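Local atomic coordinates of sialidase B (Streptococcus pneumoniae serotype 4, PDB entry 4XHX), a protein that cleaves terminal sialic acids from oligosaccharides, glycoproteins and glycolipids, as an exo-alpha-sialidase of glycosyl hydrolase family 33. Residues Ser286-Ser291 with Leu304-Pro309; Tyr451-Gln456 with Ala469-Gly474; Ala500-Gln505 with Thr516-Thr521. The protein carries 1 engineered substitution. All coordinates share one frame; numbering follows the deposited sequence.

The three contacts follow one another along the chain without nesting or crossing, and each closes a short loop of ten to twelve residues. Contact 1 comes first, joining strands 286-294 and 301-308; contact 2 pairs 451-459 with 466-472, and contact 3 pairs 504-510 with 513-518. All are antiparallel hairpins of the catalytic beta-propeller. Strands 286-294 and 451-459 lie side by side and parallel, so contacts 1 and 2 share one sheet. Contact 3 belongs to a separate sheet and is joined to contact 2 by Q505 OE1, bonded to Q456 N, and by Y471 packing on T501. The bound JKK touches all three, so each contributes to the lining of the site where it binds.

Contact 1 (Ser286-Ser291 with Leu304-Pro309); sequences SFIDSS and LADVMP. With JKK (2-[(3-chlorobenzyl)amino]ethanesulfonic acid), chain B.
In this beta-hairpin of the sialidase propeller, I288, D289, D306 and M308 meet where the two strands line the active-site pocket, and their side chains support the chlorobenzyl ring of JKK. Paired backbone bonds hold S286 to M308, I288 to D306 and S291 to L304. D289 is one residue too many on its strand and makes a beta bulge: D306 N donates to I288 O at 3.0 Å and only weakly to D289 O.

Methyl groups suit the apolar part of the ring's seat. I288 has CG1 anti to the backbone N (chi1 177°), which sends CD1 toward the ligand and leaves CG2 beside the neighbouring strand. That CG2 lies 3.9 Å from M308 CE. The methionine chain bends at chi2 (-83°), turning back to bring CE within 3.3 Å of JKK CAF.

The acids approach two adjacent carbons of the same ring. D289 OD2 comes to 3.3 Å from JKK CAG, and D306 OD2 approaches JKK CAE at the same distance. These two oxygens are only 4.0 Å apart, so their charges probably disfavour each other. A water between them is modelled too close to both for its bonds to be trusted. The remaining oxygen, D306 OD1, accepts the backbone N-H of L452, which steadies the carboxylate and links it to strand 451-459, on the far side of 286-294; D224 OD1 accepts D289 N at the bulge.

On the other face of the sheet, large apolar groups suit the buried interior. F287 and V307 run alongside each other off that face, while F260 stacks on the phenylalanine ring and F436 meets it edge-to-face. Between the pair, V307 CG1 touches F287 CE2 at 3.8 Å.

Contact 2 (Tyr451-Gln456 with Ala469-Gly474); sequences YLCPGQ and ATYTSG. With OPX ((1s,3R,4S)-1-[(cyclohexylamino)methyl]-3,4-dihydroxycyclopentanesulfonic acid), chain C; JKK (2-[(3-chlorobenzyl)amino]ethanesulfonic acid), chain B.
Y451 and Y471 face each other as a hydrogen-bonded pair in an antiparallel hairpin of the beta-propeller, beside the pocket that holds JKK. Both backbone groups of each are used: Y451 N gives a nearly straight bond (169°) to Y471 O at 2.8 Å, and Y471 N answers to Y451 O. Two residues on, C453 N donates to A469 O at 3.0 Å.

Beyond C453 the strands part, and water replaces direct pairing. One water donates to Q456 O and accepts from A469 N, with both lengths 2.9 Å. The other polar groups of Q456 are engaged as well: its backbone N donates to Q505 OE1, its side-chain NE2 to L211 O, and OE1 accepts the OAC hydroxyl of OPX. An amide, both donor and acceptor, fits this place. T470 OG1 binds T477 O and T450 OG1, so a threonine hydroxyl can sit buried in the sheet.

The side chains of the tyrosine pair cross without a true stack. With CG between its backbone N and carbonyl carbon (chi1 66°), Y471 folds its ring over the neighbouring strand, and Y451 CB makes a CH-pi contact with one face, 3.6 Å from the ring centroid. A small thiol fits at the rim: C453 SG lies in the plane of the Y471 ring, 3.9 Å from CD2.

Contact 3 (Ala500-Gln505 with Thr516-Thr521); sequences ATAEAQ and TFFRTT. With JKK (2-[(3-chlorobenzyl)amino]ethanesulfonic acid), chain B.
The guanidinium of R519 is the central flat group here: T501 CG2 rests over the centre of one face, 3.9 Å above the plane, while E503 OE2 and the sulfonate oxygen OAA of JKK lie at its edge. NH1 and NH2 both donate to JKK OAA, each at 3.0 Å, and NH1 also makes a salt bridge of 2.9 Å to E503 OE2. The carboxylate is turned 73° against the guanidinium and is met from above its own plane. An arginine suits this place because its planar fork can grip an anion while sparing NE, which donates to Y551 O.

R519 reaches the ligand with its chain extended from CG to NE, CG being anti to the backbone N (chi1 179°). Its methylenes run past the T501 carbonyl, CD lying 3.1 Å from T501 O. E503, extended beyond CG, travels alongside, and its other oxygen, OE1, is hydrogen-bonded to Y615 OH, so one carboxylate ties the arginine to the probable nucleophile.

At the base of the arginine, R519 N donates to E503 O at 3.0 Å, and Q505 and F517 exchange backbone bonds further along. Small A504 leaves room between larger neighbours: its CB lies 3.6 Å from both F518 CB and T516 CG2. A502, at the centre of an inverse gamma turn, bends the chain leading into E503, with its CB set obliquely to the F518 ring.

R207 and R581 also bind JKK, and together with R519 they correspond to the arginine triad that holds the sialic acid carboxylate in sialidases; with the probable Tyr-Glu pair of Y615 and E503, they mark the active site of a sialidase beta-propeller.

Contact 1 (Ser286-Ser291 with Leu304-Pro309)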
loop_
_atom_site.group_PDB
_atom_site.type_symbol
_atom_site.label_atom_id
_atom_site.label_comp_id
_atom_site.label_asym_id
_atom_site.label_seq_id
_atom_site.Cartn_x
_atom_site.Cartn_y
_atom_site.Cartn_z
ATOM N N SER A 286 -11.913 10.736 -5.406
ATOM C CA SER A 286 -10.719 9.883 -5.391
ATOM C C SER A 286 -10.825 8.709 -6.338
ATOM O O SER A 286 -11.914 8.355 -6.786
ATOM C CB SER A 286 -10.436 9.332 -3.984
ATOM O OG SER A 286 -11.548 8.590 -3.533
ATOM N N PHE A 287 -9.678 8.097 -6.613
ATOM C CA PHE A 287 -9.617 6.802 -7.293
ATOM C C PHE A 287 -9.123 5.772 -6.282
ATOM O O PHE A 287 -8.547 6.128 -5.257
ATOM C CB PHE A 287 -8.657 6.855 -8.483
ATOM C CG PHE A 287 -8.995 7.917 -9.477
ATOM C CD1 PHE A 287 -8.509 9.209 -9.319
ATOM C CD2 PHE A 287 -9.810 7.630 -10.562
ATOM C CE1 PHE A 287 -8.817 10.189 -10.226
ATOM C CE2 PHE A 287 -10.126 8.608 -11.480
ATOM C CZ PHE A 287 -9.627 9.892 -11.312
ATOM N N ILE A 288 -9.354 4.496 -6.554
ATOM C CA ILE A 288 -8.907 3.455 -5.639
ATOM C C ILE A 288 -8.941 2.129 -6.366
ATOM O O ILE A 288 -9.813 1.904 -7.201
ATOM C CB ILE A 288 -9.785 3.434 -4.346
ATOM C CG1 ILE A 288 -9.380 2.303 -3.402
ATOM C CG2 ILE A 288 -11.260 3.356 -4.691
ATOM C CD1 ILE A 288 -10.063 2.392 -2.014
ATOM N N ASP A 289 -7.963 1.274 -6.077
ATOM C CA ASP A 289 -7.868 -0.062 -6.669
ATOM C C ASP A 289 -7.664 -0.038 -8.186
ATOM O O ASP A 289 -8.614 0.049 -8.959
ATOM C CB ASP A 289 -9.080 -0.931 -6.311
ATOM C CG ASP A 289 -9.133 -1.296 -4.830
ATOM O OD1 ASP A 289 -8.182 -0.979 -4.077
ATOM O OD2 ASP A 289 -10.136 -1.907 -4.419
ATOM N N SER A 290 -6.413 -0.149 -8.611
ATOM C CA SER A 290 -6.106 -0.140 -10.033
ATOM C C SER A 290 -5.686 -1.527 -10.507
ATOM O O SER A 290 -5.211 -2.346 -9.722
ATOM C CB SER A 290 -5.005 0.886 -10.342
ATOM O OG SER A 290 -3.828 0.566 -9.636
ATOM N N SER A 291 -5.846 -1.764 -11.804
ATOM C CA SER A 291 -5.464 -3.022 -12.432
ATOM C C SER A 291 -4.925 -2.744 -13.845
ATOM O O SER A 291 -5.393 -1.824 -14.522
ATOM C CB SER A 291 -6.673 -3.942 -12.505
ATOM O OG SER A 291 -6.288 -5.241 -12.884
ATOM N N LEU A 304 -7.449 0.283 -15.454
ATOM C CA LEU A 304 -8.730 0.608 -14.863
ATOM C C LEU A 304 -8.524 0.889 -13.387
ATOM O O LEU A 304 -7.566 0.400 -12.788
ATOM C CB LEU A 304 -9.706 -0.555 -15.007
ATOM C CG LEU A 304 -10.405 -0.853 -16.343
ATOM C CD1 LEU A 304 -9.492 -0.767 -17.535
ATOM C CD2 LEU A 304 -11.023 -2.245 -16.268
ATOM N N ALA A 305 -9.434 1.674 -12.814
ATOM C CA ALA A 305 -9.501 1.878 -11.374
ATOM C C ALA A 305 -10.938 2.232 -11.007
ATOM O O ALA A 305 -11.701 2.689 -11.874
ATOM C CB ALA A 305 -8.550 2.990 -10.951
ATOM N N ASP A 306 -11.316 2.014 -9.745
ATOM C CA ASP A 306 -12.591 2.530 -9.246
ATOM C C ASP A 306 -12.524 4.059 -9.135
ATOM O O ASP A 306 -11.473 4.627 -8.844
ATOM C CB ASP A 306 -12.946 1.961 -7.861
ATOM C CG ASP A 306 -13.061 0.423 -7.832
ATOM O OD1 ASP A 306 -13.352 -0.233 -8.854
ATOM O OD2 ASP A 306 -12.862 -0.134 -6.737
ATOM N N VAL A 307 -13.651 4.727 -9.353
ATOM C CA VAL A 307 -13.724 6.174 -9.167
ATOM C C VAL A 307 -14.802 6.521 -8.169
ATOM O O VAL A 307 -15.893 5.931 -8.200
ATOM C CB VAL A 307 -14.132 6.893 -10.451
ATOM C CG1 VAL A 307 -13.759 8.374 -10.351
ATOM C CG2 VAL A 307 -13.501 6.226 -11.644
ATOM N N MET A 308 -14.515 7.509 -7.327
ATOM C CA MET A 308 -15.429 7.937 -6.272
ATOM C C MET A 308 -15.627 9.442 -6.309
ATOM O O MET A 308 -14.656 10.195 -6.253
ATOM C CB MET A 308 -14.852 7.571 -4.901
ATOM C CG MET A 308 -14.416 6.127 -4.756
ATOM S SD MET A 308 -15.801 5.081 -4.343
ATOM C CE MET A 308 -15.135 3.471 -4.738
ATOM N N PRO A 309 -16.887 9.890 -6.374
ATOM C CA PRO A 309 -17.188 11.325 -6.291
ATOM C C PRO A 309 -16.887 11.809 -4.885
ATOM O O PRO A 309 -16.777 10.973 -3.982
ATOM C CB PRO A 309 -18.697 11.398 -6.557
ATOM C CG PRO A 309 -19.078 10.039 -7.094
ATOM C CD PRO A 309 -18.100 9.073 -6.520
HETATM C CAE JKK B . -13.199 0.215 -3.445
HETATM C CAF JKK B . -13.585 1.362 -2.673
HETATM C CAG JKK B . -12.780 -0.954 -2.775
HETATM C CAH JKK B . -13.139 0.170 -0.602
HETATM C CAI JKK B . -10.578 -3.114 0.817
HETATM C CAJ JKK B . -9.240 -2.911 1.491
HETATM C CAK JKK B . -12.294 -2.226 -0.623
HETATM C CAM JKK B . -13.552 1.336 -1.272
HETATM C CAN JKK B . -12.761 -0.985 -1.366
HETATM N NAL JKK B . -10.975 -2.043 -0.054
HETATM O OAA JKK B . -9.300 -5.206 2.963
HETATM O OAB JKK B . -9.834 -3.093 4.073
HETATM O OAC JKK B . -7.562 -3.574 3.500
HETATM S SAO JKK B . -8.956 -3.731 3.087
HETATM CL CL JKK B . -14.025 2.737 -0.347
HETATM O O HOH W 1 -12.198 -2.274 -5.809
#

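Contact 2 (Tyr451-Gln456 with Ala469-Gly474)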
loop_
_atom_site.group_PDB
_atom_site.type_symbol
_atom_site.label_atom_id
_atom_site.label_comp_id
_atom_site.label_asym_id
_atom_site.label_seq_id
_atom_site.Cartn_x
_atom_site.Cartn_y
_atom_site.Cartn_z
ATOM N N TYR A 451 -16.825 -3.715 -8.165
ATOM C CA TYR A 451 -15.573 -3.226 -7.619
ATOM C C TYR A 451 -14.407 -3.886 -8.340
ATOM O O TYR A 451 -14.342 -5.113 -8.417
ATOM C CB TYR A 451 -15.534 -3.504 -6.109
ATOM C CG TYR A 451 -16.489 -2.602 -5.369
ATOM C CD1 TYR A 451 -16.110 -1.309 -5.030
ATOM C CD2 TYR A 451 -17.774 -3.015 -5.051
ATOM C CE1 TYR A 451 -16.966 -0.464 -4.388
ATOM C CE2 TYR A 451 -18.649 -2.168 -4.403
ATOM C CZ TYR A 451 -18.235 -0.890 -4.074
ATOM O OH TYR A 451 -19.074 -0.017 -3.421
ATOM N N LEU A 452 -13.501 -3.083 -8.893
ATOM C CA LEU A 452 -12.374 -3.645 -9.634
ATOM C C LEU A 452 -11.487 -4.500 -8.733
ATOM O O LEU A 452 -11.233 -4.153 -7.582
ATOM C CB LEU A 452 -11.544 -2.538 -10.290
ATOM C CG LEU A 452 -10.472 -2.987 -11.284
ATOM C CD1 LEU A 452 -11.078 -3.575 -12.535
ATOM C CD2 LEU A 452 -9.536 -1.851 -11.631
ATOM N N CYS A 453 -11.031 -5.633 -9.249
ATOM C CA CYS A 453 -10.036 -6.421 -8.535
ATOM C C CYS A 453 -8.671 -5.856 -8.849
ATOM O O CYS A 453 -8.240 -5.875 -9.999
ATOM C CB CYS A 453 -10.104 -7.889 -8.948
ATOM S SG CYS A 453 -11.723 -8.660 -8.634
ATOM N N PRO A 454 -7.983 -5.334 -7.824
ATOM C CA PRO A 454 -6.681 -4.712 -8.070
ATOM C C PRO A 454 -5.624 -5.731 -8.455
ATOM O O PRO A 454 -5.693 -6.883 -8.029
ATOM C CB PRO A 454 -6.338 -4.084 -6.723
ATOM C CG PRO A 454 -7.117 -4.875 -5.719
ATOM C CD PRO A 454 -8.413 -5.172 -6.423
ATOM N N GLY A 455 -4.658 -5.298 -9.264
ATOM C CA GLY A 455 -3.552 -6.144 -9.675
ATOM C C GLY A 455 -3.380 -6.180 -11.184
ATOM O O GLY A 455 -3.119 -5.154 -11.827
ATOM N N GLN A 456 -3.553 -7.367 -11.750
ATOM C CA GLN A 456 -3.439 -7.547 -13.198
ATOM C C GLN A 456 -4.747 -7.986 -13.832
ATOM O O GLN A 456 -5.506 -8.780 -13.255
ATOM C CB GLN A 456 -2.391 -8.600 -13.533
ATOM C CG GLN A 456 -1.053 -8.453 -12.829
ATOM C CD GLN A 456 -0.059 -9.506 -13.323
ATOM O OE1 GLN A 456 -0.457 -10.550 -13.859
ATOM N NE2 GLN A 456 1.229 -9.240 -13.145
ATOM N N ALA A 469 -11.138 -8.784 -13.827
ATOM C CA ALA A 469 -12.057 -9.291 -12.820
ATOM C C ALA A 469 -12.561 -8.131 -11.980
ATOM O O ALA A 469 -11.807 -7.194 -11.662
ATOM C CB ALA A 469 -11.380 -10.343 -11.939
ATOM N N THR A 470 -13.848 -8.182 -11.657
ATOM C CA THR A 470 -14.446 -7.268 -10.692
ATOM C C THR A 470 -15.328 -8.098 -9.761
ATOM O O THR A 470 -15.604 -9.268 -10.044
ATOM C CB THR A 470 -15.315 -6.189 -11.362
ATOM O OG1 THR A 470 -16.545 -6.767 -11.832
ATOM C CG2 THR A 470 -14.575 -5.520 -12.523
ATOM N N TYR A 471 -15.769 -7.507 -8.654
ATOM C CA TYR A 471 -16.643 -8.233 -7.736
ATOM C C TYR A 471 -17.812 -7.378 -7.264
ATOM O O TYR A 471 -17.744 -6.149 -7.229
ATOM C CB TYR A 471 -15.865 -8.787 -6.526
ATOM C CG TYR A 471 -15.299 -7.732 -5.594
ATOM C CD1 TYR A 471 -16.039 -7.238 -4.513
ATOM C CD2 TYR A 471 -14.019 -7.247 -5.778
ATOM C CE1 TYR A 471 -15.510 -6.272 -3.661
ATOM C CE2 TYR A 471 -13.490 -6.297 -4.946
ATOM C CZ TYR A 471 -14.225 -5.808 -3.890
ATOM O OH TYR A 471 -13.649 -4.851 -3.078
ATOM N N THR A 472 -18.893 -8.050 -6.913
ATOM C CA THR A 472 -20.023 -7.403 -6.271
ATOM C C THR A 472 -20.627 -8.473 -5.360
ATOM O O THR A 472 -20.081 -9.580 -5.266
ATOM C CB THR A 472 -21.030 -6.825 -7.323
ATOM O OG1 THR A 472 -22.059 -6.074 -6.665
ATOM C CG2 THR A 472 -21.656 -7.935 -8.168
ATOM N N SER A 473 -21.718 -8.166 -4.669
ATOM C CA SER A 473 -22.273 -9.149 -3.746
ATOM C C SER A 473 -22.793 -10.370 -4.496
ATOM O O SER A 473 -23.556 -10.246 -5.452
ATOM C CB SER A 473 -23.375 -8.555 -2.874
ATOM O OG SER A 473 -23.829 -9.526 -1.944
ATOM N N GLY A 474 -22.349 -11.549 -4.072
ATOM C CA GLY A 474 -22.824 -12.793 -4.657
ATOM C C GLY A 474 -22.135 -13.290 -5.915
ATOM O O GLY A 474 -22.422 -14.397 -6.375
HETATM C CAF OPX C . 8.808 -13.607 -19.457
HETATM C CAG OPX C . 8.128 -13.782 -20.773
HETATM C CAH OPX C . 8.176 -12.506 -18.662
HETATM C CAI OPX C . 6.632 -13.913 -20.659
HETATM C CAJ OPX C . 6.665 -12.629 -18.569
HETATM C CAK OPX C . 3.891 -11.760 -19.201
HETATM C CAL OPX C . 2.281 -12.521 -17.466
HETATM C CAM OPX C . 1.879 -10.389 -18.434
HETATM C CAO OPX C . 1.385 -11.688 -16.622
HETATM C CAP OPX C . 1.760 -10.337 -16.933
HETATM C CAQ OPX C . 6.016 -12.767 -19.891
HETATM C CAR OPX C . 2.415 -11.774 -18.731
HETATM N NAN OPX C . 4.551 -12.998 -19.727
HETATM O OAA OPX C . 1.926 -13.982 -20.141
HETATM O OAB OPX C . 0.068 -12.713 -19.396
HETATM O OAC OPX C . 1.599 -11.944 -15.279
HETATM O OAD OPX C . 2.993 -10.046 -16.364
HETATM O OAE OPX C . 1.369 -11.893 -21.153
HETATM S SAS OPX C . 1.396 -12.621 -19.904
HETATM C CAE JKK B . -13.199 0.215 -3.445
HETATM C CAF JKK B . -13.585 1.362 -2.673
HETATM C CAG JKK B . -12.780 -0.954 -2.775
HETATM C CAH JKK B . -13.139 0.170 -0.602
HETATM C CAI JKK B . -10.578 -3.114 0.817
HETATM C CAJ JKK B . -9.240 -2.911 1.491
HETATM C CAK JKK B . -12.294 -2.226 -0.623
HETATM C CAM JKK B . -13.552 1.336 -1.272
HETATM C CAN JKK B . -12.761 -0.985 -1.366
HETATM N NAL JKK B . -10.975 -2.043 -0.054
HETATM O OAA JKK B . -9.300 -5.206 2.963
HETATM O OAB JKK B . -9.834 -3.093 4.073
HETATM O OAC JKK B . -7.562 -3.574 3.500
HETATM S SAO JKK B . -8.956 -3.731 3.087
HETATM CL CL JKK B . -14.025 2.737 -0.347
HETATM O O HOH W 2 -8.981 -6.453 -12.210
HETATM O O HOH W 3 -8.380 -8.595 -13.097
#

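Contact 3 (Ala500-Gln505 with Thr516-Thr521)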
loop_
_atom_site.group_PDB
_atom_site.type_symbol
_atom_site.label_atom_id
_atom_site.label_comp_id
_atom_site.label_asym_id
_atom_site.label_seq_id
_atom_site.Cartn_x
_atom_site.Cartn_y
_atom_site.Cartn_z
ATOM N N ALA A 500 -18.914 -10.392 0.218
ATOM C CA ALA A 500 -17.491 -10.635 0.341
ATOM C C ALA A 500 -16.724 -9.558 -0.428
ATOM O O ALA A 500 -17.240 -8.948 -1.365
ATOM C CB ALA A 500 -17.127 -12.022 -0.166
ATOM N N THR A 501 -15.500 -9.307 0.003
ATOM C CA THR A 501 -14.566 -8.503 -0.765
ATOM C C THR A 501 -13.782 -9.510 -1.609
ATOM O O THR A 501 -12.663 -9.880 -1.270
ATOM C CB THR A 501 -13.658 -7.703 0.188
ATOM O OG1 THR A 501 -14.489 -6.946 1.073
ATOM C CG2 THR A 501 -12.753 -6.752 -0.564
ATOM N N ALA A 502 -14.407 -9.982 -2.685
ATOM C CA ALA A 502 -13.885 -11.111 -3.443
ATOM C C ALA A 502 -12.846 -10.680 -4.480
ATOM O O ALA A 502 -13.058 -10.800 -5.696
ATOM C CB ALA A 502 -15.019 -11.865 -4.105
ATOM N N GLU A 503 -11.727 -10.175 -3.984
ATOM C CA GLU A 503 -10.639 -9.722 -4.837
ATOM C C GLU A 503 -10.054 -10.948 -5.521
ATOM O O GLU A 503 -9.610 -11.891 -4.854
ATOM C CB GLU A 503 -9.596 -8.965 -4.007
ATOM C CG GLU A 503 -10.099 -7.606 -3.494
ATOM C CD GLU A 503 -9.305 -7.077 -2.314
ATOM O OE1 GLU A 503 -9.372 -5.849 -2.050
ATOM O OE2 GLU A 503 -8.622 -7.887 -1.644
ATOM N N ALA A 504 -10.100 -10.932 -6.854
ATOM C CA ALA A 504 -9.775 -12.093 -7.676
ATOM C C ALA A 504 -8.679 -11.776 -8.688
ATOM O O ALA A 504 -8.658 -10.696 -9.285
ATOM C CB ALA A 504 -11.018 -12.583 -8.410
ATOM N N GLN A 505 -7.783 -12.737 -8.882
ATOM C CA GLN A 505 -6.741 -12.648 -9.888
ATOM C C GLN A 505 -6.687 -13.950 -10.687
ATOM O O GLN A 505 -6.947 -15.035 -10.141
ATOM C CB GLN A 505 -5.390 -12.331 -9.234
ATOM C CG GLN A 505 -5.316 -10.908 -8.703
ATOM C CD GLN A 505 -5.169 -9.878 -9.822
ATOM O OE1 GLN A 505 -4.053 -9.554 -10.226
ATOM N NE2 GLN A 505 -6.301 -9.369 -10.337
ATOM N N THR A 516 -8.950 -18.700 -11.624
ATOM C CA THR A 516 -9.078 -17.472 -10.869
ATOM C C THR A 516 -8.958 -17.807 -9.389
ATOM O O THR A 516 -9.687 -18.665 -8.895
ATOM C CB THR A 516 -10.471 -16.862 -11.092
ATOM O OG1 THR A 516 -10.645 -16.556 -12.482
ATOM C CG2 THR A 516 -10.638 -15.605 -10.262
ATOM N N PHE A 517 -8.052 -17.129 -8.684
ATOM C CA PHE A 517 -7.926 -17.286 -7.233
ATOM C C PHE A 517 -8.521 -16.068 -6.554
ATOM O O PHE A 517 -8.305 -14.938 -7.000
ATOM C CB PHE A 517 -6.464 -17.488 -6.816
ATOM C CG PHE A 517 -5.803 -18.663 -7.487
ATOM C CD1 PHE A 517 -5.938 -19.945 -6.965
ATOM C CD2 PHE A 517 -5.073 -18.489 -8.656
ATOM C CE1 PHE A 517 -5.352 -21.037 -7.604
ATOM C CE2 PHE A 517 -4.476 -19.574 -9.298
ATOM C CZ PHE A 517 -4.607 -20.846 -8.772
ATOM N N PHE A 518 -9.291 -16.277 -5.488
ATOM C CA PHE A 518 -9.922 -15.127 -4.854
ATOM C C PHE A 518 -10.073 -15.171 -3.344
ATOM O O PHE A 518 -10.165 -16.243 -2.729
ATOM C CB PHE A 518 -11.243 -14.716 -5.546
ATOM C CG PHE A 518 -12.347 -15.750 -5.491
ATOM C CD1 PHE A 518 -12.425 -16.760 -6.447
ATOM C CD2 PHE A 518 -13.350 -15.664 -4.531
ATOM C CE1 PHE A 518 -13.455 -17.698 -6.418
ATOM C CE2 PHE A 518 -14.394 -16.595 -4.494
ATOM C CZ PHE A 518 -14.452 -17.610 -5.436
ATOM N N ARG A 519 -10.088 -13.965 -2.786
ATOM C CA ARG A 519 -10.322 -13.691 -1.374
ATOM C C ARG A 519 -11.752 -14.026 -0.998
ATOM O O ARG A 519 -12.677 -13.758 -1.765
ATOM C CB ARG A 519 -10.076 -12.197 -1.132
ATOM C CG ARG A 519 -10.289 -11.713 0.297
ATOM C CD ARG A 519 -10.006 -10.224 0.359
ATOM N NE ARG A 519 -10.472 -9.605 1.593
ATOM C CZ ARG A 519 -10.141 -8.366 1.954
ATOM N NH1 ARG A 519 -9.357 -7.631 1.167
ATOM N NH2 ARG A 519 -10.594 -7.868 3.092
ATOM N N THR A 520 -11.937 -14.613 0.177
ATOM C CA THR A 520 -13.278 -14.954 0.651
ATOM C C THR A 520 -13.469 -14.519 2.102
ATOM O O THR A 520 -12.670 -13.756 2.646
ATOM C CB THR A 520 -13.518 -16.473 0.606
ATOM O OG1 THR A 520 -12.731 -17.112 1.619
ATOM C CG2 THR A 520 -13.167 -17.056 -0.777
ATOM N N THR A 521 -14.505 -15.040 2.744
ATOM C CA THR A 521 -14.681 -14.789 4.170
ATOM C C THR A 521 -14.572 -16.070 5.003
ATOM O O THR A 521 -15.026 -16.115 6.139
ATOM C CB THR A 521 -16.014 -14.108 4.437
ATOM O OG1 THR A 521 -17.064 -14.928 3.925
ATOM C CG2 THR A 521 -16.060 -12.745 3.735
HETATM C CAE JKK B . -13.199 0.215 -3.445
HETATM C CAF JKK B . -13.585 1.362 -2.673
HETATM C CAG JKK B . -12.780 -0.954 -2.775
HETATM C CAH JKK B . -13.139 0.170 -0.602
HETATM C CAI JKK B . -10.578 -3.114 0.817
HETATM C CAJ JKK B . -9.240 -2.911 1.491
HETATM C CAK JKK B . -12.294 -2.226 -0.623
HETATM C CAM JKK B . -13.552 1.336 -1.272
HETATM C CAN JKK B . -12.761 -0.985 -1.366
HETATM N NAL JKK B . -10.975 -2.043 -0.054
HETATM O OAA JKK B . -9.300 -5.206 2.963
HETATM O OAB JKK B . -9.834 -3.093 4.073
HETATM O OAC JKK B . -7.562 -3.574 3.500
HETATM S SAO JKK B . -8.956 -3.731 3.087
HETATM CL CL JKK B . -14.025 2.737 -0.347
#